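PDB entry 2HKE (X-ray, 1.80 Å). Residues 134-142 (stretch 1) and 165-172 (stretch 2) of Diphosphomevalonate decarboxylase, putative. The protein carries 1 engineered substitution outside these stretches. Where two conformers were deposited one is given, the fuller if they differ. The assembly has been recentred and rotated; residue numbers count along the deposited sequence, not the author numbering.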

# COMPACT_ATOMS: atom_id res chain seq x y z
N THR A 134 -20.01 -2.94 -11.48
CA THR A 134 -18.95 -2.01 -11.11
C THR A 134 -17.60 -2.74 -11.07
O THR A 134 -17.55 -3.94 -10.88
CB THR A 134 -19.28 -1.27 -9.79
OG1 THR A 134 -18.23 -0.35 -9.50
CG2 THR A 134 -19.39 -2.22 -8.65
N ASN A 135 -16.50 -2.01 -11.27
CA ASN A 135 -15.22 -2.66 -11.25
C ASN A 135 -14.60 -2.66 -9.85
O ASN A 135 -14.96 -1.83 -8.99
CB ASN A 135 -14.26 -2.08 -12.30
CG ASN A 135 -13.97 -0.62 -12.07
OD1 ASN A 135 -13.23 -0.23 -11.15
ND2 ASN A 135 -14.59 0.22 -12.90
N VAL A 136 -13.70 -3.61 -9.63
CA VAL A 136 -13.14 -3.82 -8.33
C VAL A 136 -12.51 -2.52 -7.83
O VAL A 136 -12.67 -2.18 -6.63
CB VAL A 136 -12.11 -4.97 -8.32
CG1 VAL A 136 -11.27 -4.96 -7.01
CG2 VAL A 136 -12.84 -6.32 -8.52
N SER A 137 -11.76 -1.87 -8.71
CA SER A 137 -11.01 -0.68 -8.31
C SER A 137 -11.94 0.45 -7.80
O SER A 137 -11.71 1.02 -6.71
CB SER A 137 -10.09 -0.22 -9.43
OG SER A 137 -9.41 0.95 -9.09
N MET A 138 -13.01 0.78 -8.55
CA MET A 138 -13.90 1.85 -8.14
C MET A 138 -14.71 1.57 -6.90
O MET A 138 -14.96 2.49 -6.12
CB MET A 138 -14.82 2.27 -9.29
CG MET A 138 -14.02 2.94 -10.41
SD MET A 138 -15.12 3.47 -11.78
CE MET A 138 -16.60 3.77 -10.82
N LEU A 139 -15.09 0.32 -6.68
CA LEU A 139 -15.78 0.01 -5.42
C LEU A 139 -14.82 0.04 -4.24
O LEU A 139 -15.16 0.50 -3.16
CB LEU A 139 -16.43 -1.36 -5.54
CG LEU A 139 -17.35 -1.68 -4.39
CD1 LEU A 139 -18.51 -0.73 -4.34
CD2 LEU A 139 -17.80 -3.16 -4.48
N ALA A 140 -13.61 -0.49 -4.43
CA ALA A 140 -12.58 -0.50 -3.40
C ALA A 140 -12.26 0.95 -2.96
O ALA A 140 -12.09 1.19 -1.79
CB ALA A 140 -11.33 -1.18 -3.93
N ARG A 141 -12.25 1.88 -3.93
CA ARG A 141 -11.95 3.31 -3.71
C ARG A 141 -12.88 3.92 -2.70
O ARG A 141 -12.47 4.73 -1.85
CB ARG A 141 -12.10 4.05 -5.04
CG ARG A 141 -11.47 5.41 -5.04
CD ARG A 141 -11.97 6.29 -6.16
NE ARG A 141 -13.34 6.71 -5.92
CZ ARG A 141 -14.37 6.55 -6.73
NH1 ARG A 141 -14.22 6.04 -7.96
NH2 ARG A 141 -15.54 7.03 -6.39
N LEU A 142 -14.15 3.50 -2.75
CA LEU A 142 -15.15 3.95 -1.76
C LEU A 142 -14.82 3.58 -0.31
O LEU A 142 -15.30 4.21 0.62
CB LEU A 142 -16.54 3.40 -2.12
CG LEU A 142 -17.12 4.04 -3.38
CD1 LEU A 142 -18.45 3.32 -3.74
CD2 LEU A 142 -17.35 5.58 -3.30
N ASP A 165 -18.93 12.91 -10.25
CA ASP A 165 -19.54 11.67 -9.78
C ASP A 165 -18.56 10.50 -9.57
O ASP A 165 -18.97 9.43 -9.12
CB ASP A 165 -20.68 11.23 -10.69
CG ASP A 165 -20.23 10.73 -12.06
OD1 ASP A 165 -19.03 10.74 -12.40
OD2 ASP A 165 -21.14 10.30 -12.82
N GLY A 166 -17.30 10.71 -9.90
CA GLY A 166 -16.26 9.72 -9.63
C GLY A 166 -16.14 8.64 -10.71
O GLY A 166 -15.34 7.72 -10.56
N SER A 167 -16.92 8.76 -11.80
CA SER A 167 -17.00 7.70 -12.82
C SER A 167 -15.73 7.51 -13.62
O SER A 167 -15.58 6.49 -14.29
CB SER A 167 -18.21 7.93 -13.75
OG SER A 167 -18.01 9.13 -14.45
N ASP A 168 -14.79 8.44 -13.55
CA ASP A 168 -13.47 8.28 -14.14
C ASP A 168 -12.32 8.27 -13.10
O ASP A 168 -11.15 8.39 -13.44
CB ASP A 168 -13.21 9.36 -15.19
CG ASP A 168 -13.20 10.76 -14.62
OD1 ASP A 168 -13.62 10.97 -13.47
OD2 ASP A 168 -12.80 11.69 -15.37
N CYS A 169 -12.67 8.15 -11.84
CA CYS A 169 -11.68 8.12 -10.78
C CYS A 169 -11.38 6.64 -10.45
O CYS A 169 -12.12 5.96 -9.71
CB CYS A 169 -12.20 8.88 -9.57
SG CYS A 169 -11.07 9.04 -8.21
N VAL A 170 -10.30 6.13 -11.03
CA VAL A 170 -10.11 4.69 -11.08
C VAL A 170 -8.66 4.35 -11.30
O VAL A 170 -7.92 5.16 -11.84
CB VAL A 170 -10.98 4.11 -12.23
CG1 VAL A 170 -10.42 4.61 -13.57
CG2 VAL A 170 -11.08 2.54 -12.15
N ALA A 171 -8.24 3.15 -10.89
CA ALA A 171 -6.88 2.72 -11.07
C ALA A 171 -6.79 1.98 -12.38
O ALA A 171 -7.76 1.34 -12.79
CB ALA A 171 -6.39 1.81 -9.95
N THR A 172 -5.64 2.11 -13.03
CA THR A 172 -5.35 1.31 -14.21
C THR A 172 -3.94 0.73 -14.12
O THR A 172 -3.05 1.30 -13.47
CB THR A 172 -5.47 2.16 -15.49
OG1 THR A 172 -4.62 3.29 -15.39
CG2 THR A 172 -6.85 2.66 -15.68
O HOH W 1 -17.96 7.00 -8.12

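Stretch 1 enters as a short loop and turns helical at Val136; stretch 2 makes a type I beta turn from Gly166 to Cys169, closed by Cys169 N to Gly166 O at 3.0 Å, and then extends into a strand that includes Ala171 and Thr172. The axes of helix and strand approach to 7.2 Å with their N-to-C directions at 134°, and the backbones come nearest where Met138 CA lies 5.6 Å from Val170 CA and Ser137 CA 6.0 Å from Ala171 CA. Ser137, Met138 and Arg141, within about one helical turn, supply most of the contact from the helix, and 337 Å² is buried in all, both sides summed; Ser137, Arg141 and Cys169 are buried.

Two hydrogen bonds tie side chains of the helix to the backbone of stretch 2. At the first turn of the helix, Ser137 (chi1 t) points toward the strand and its OG accepts from Ala171 N at 3.1 Å. Ser137 OG also lies 3.3 Å from Ala171 CB, and two short side chains suit so close an approach. One turn on, Arg141 reaches along an extended chi1 and chi2 (both t) before chi3 bends to p, so that NH1 donates to Cys169 O at 2.7 Å; Gly166 O lies 3.3 Å from the same NH1. Cys169 CB sits over one face of the guanidinium, and its SG packs 3.5 Å from Arg141 CD, so Cys169 covers the outer part of the side chain as well as accepting from its tip. A water extends the link, accepting from Arg141 NH2 at 3.0 Å and donating to Asp165 O at 2.8 Å. Gly166 suits its place on two counts: its phi is positive, and an ideal CB would lie 2.9 Å from Arg141 NH2, a clash.

Beside these polar ties, Met138 (chi1 m, chi2 t) lies along stretch 2. Its CG meets Val170 CG2 at 3.4 Å, the apolar side-chain contact of the interface, and its SD comes within 4.0 Å of Ser167 O. Asn135 caps the helix, OD1 accepting from Met138 N at 2.8 Å, and ND2 donates a weak hydrogen bond to Met138 SD at 3.5 Å. The same OD1 is 3.6 Å from Val170 CG2, so the cap also borders the contact. In stretch 2, Asp165 OD1 accepts from Ser167 N at 3.0 Å and from Ser167 OG at 2.8 Å, bracing the start of the turn.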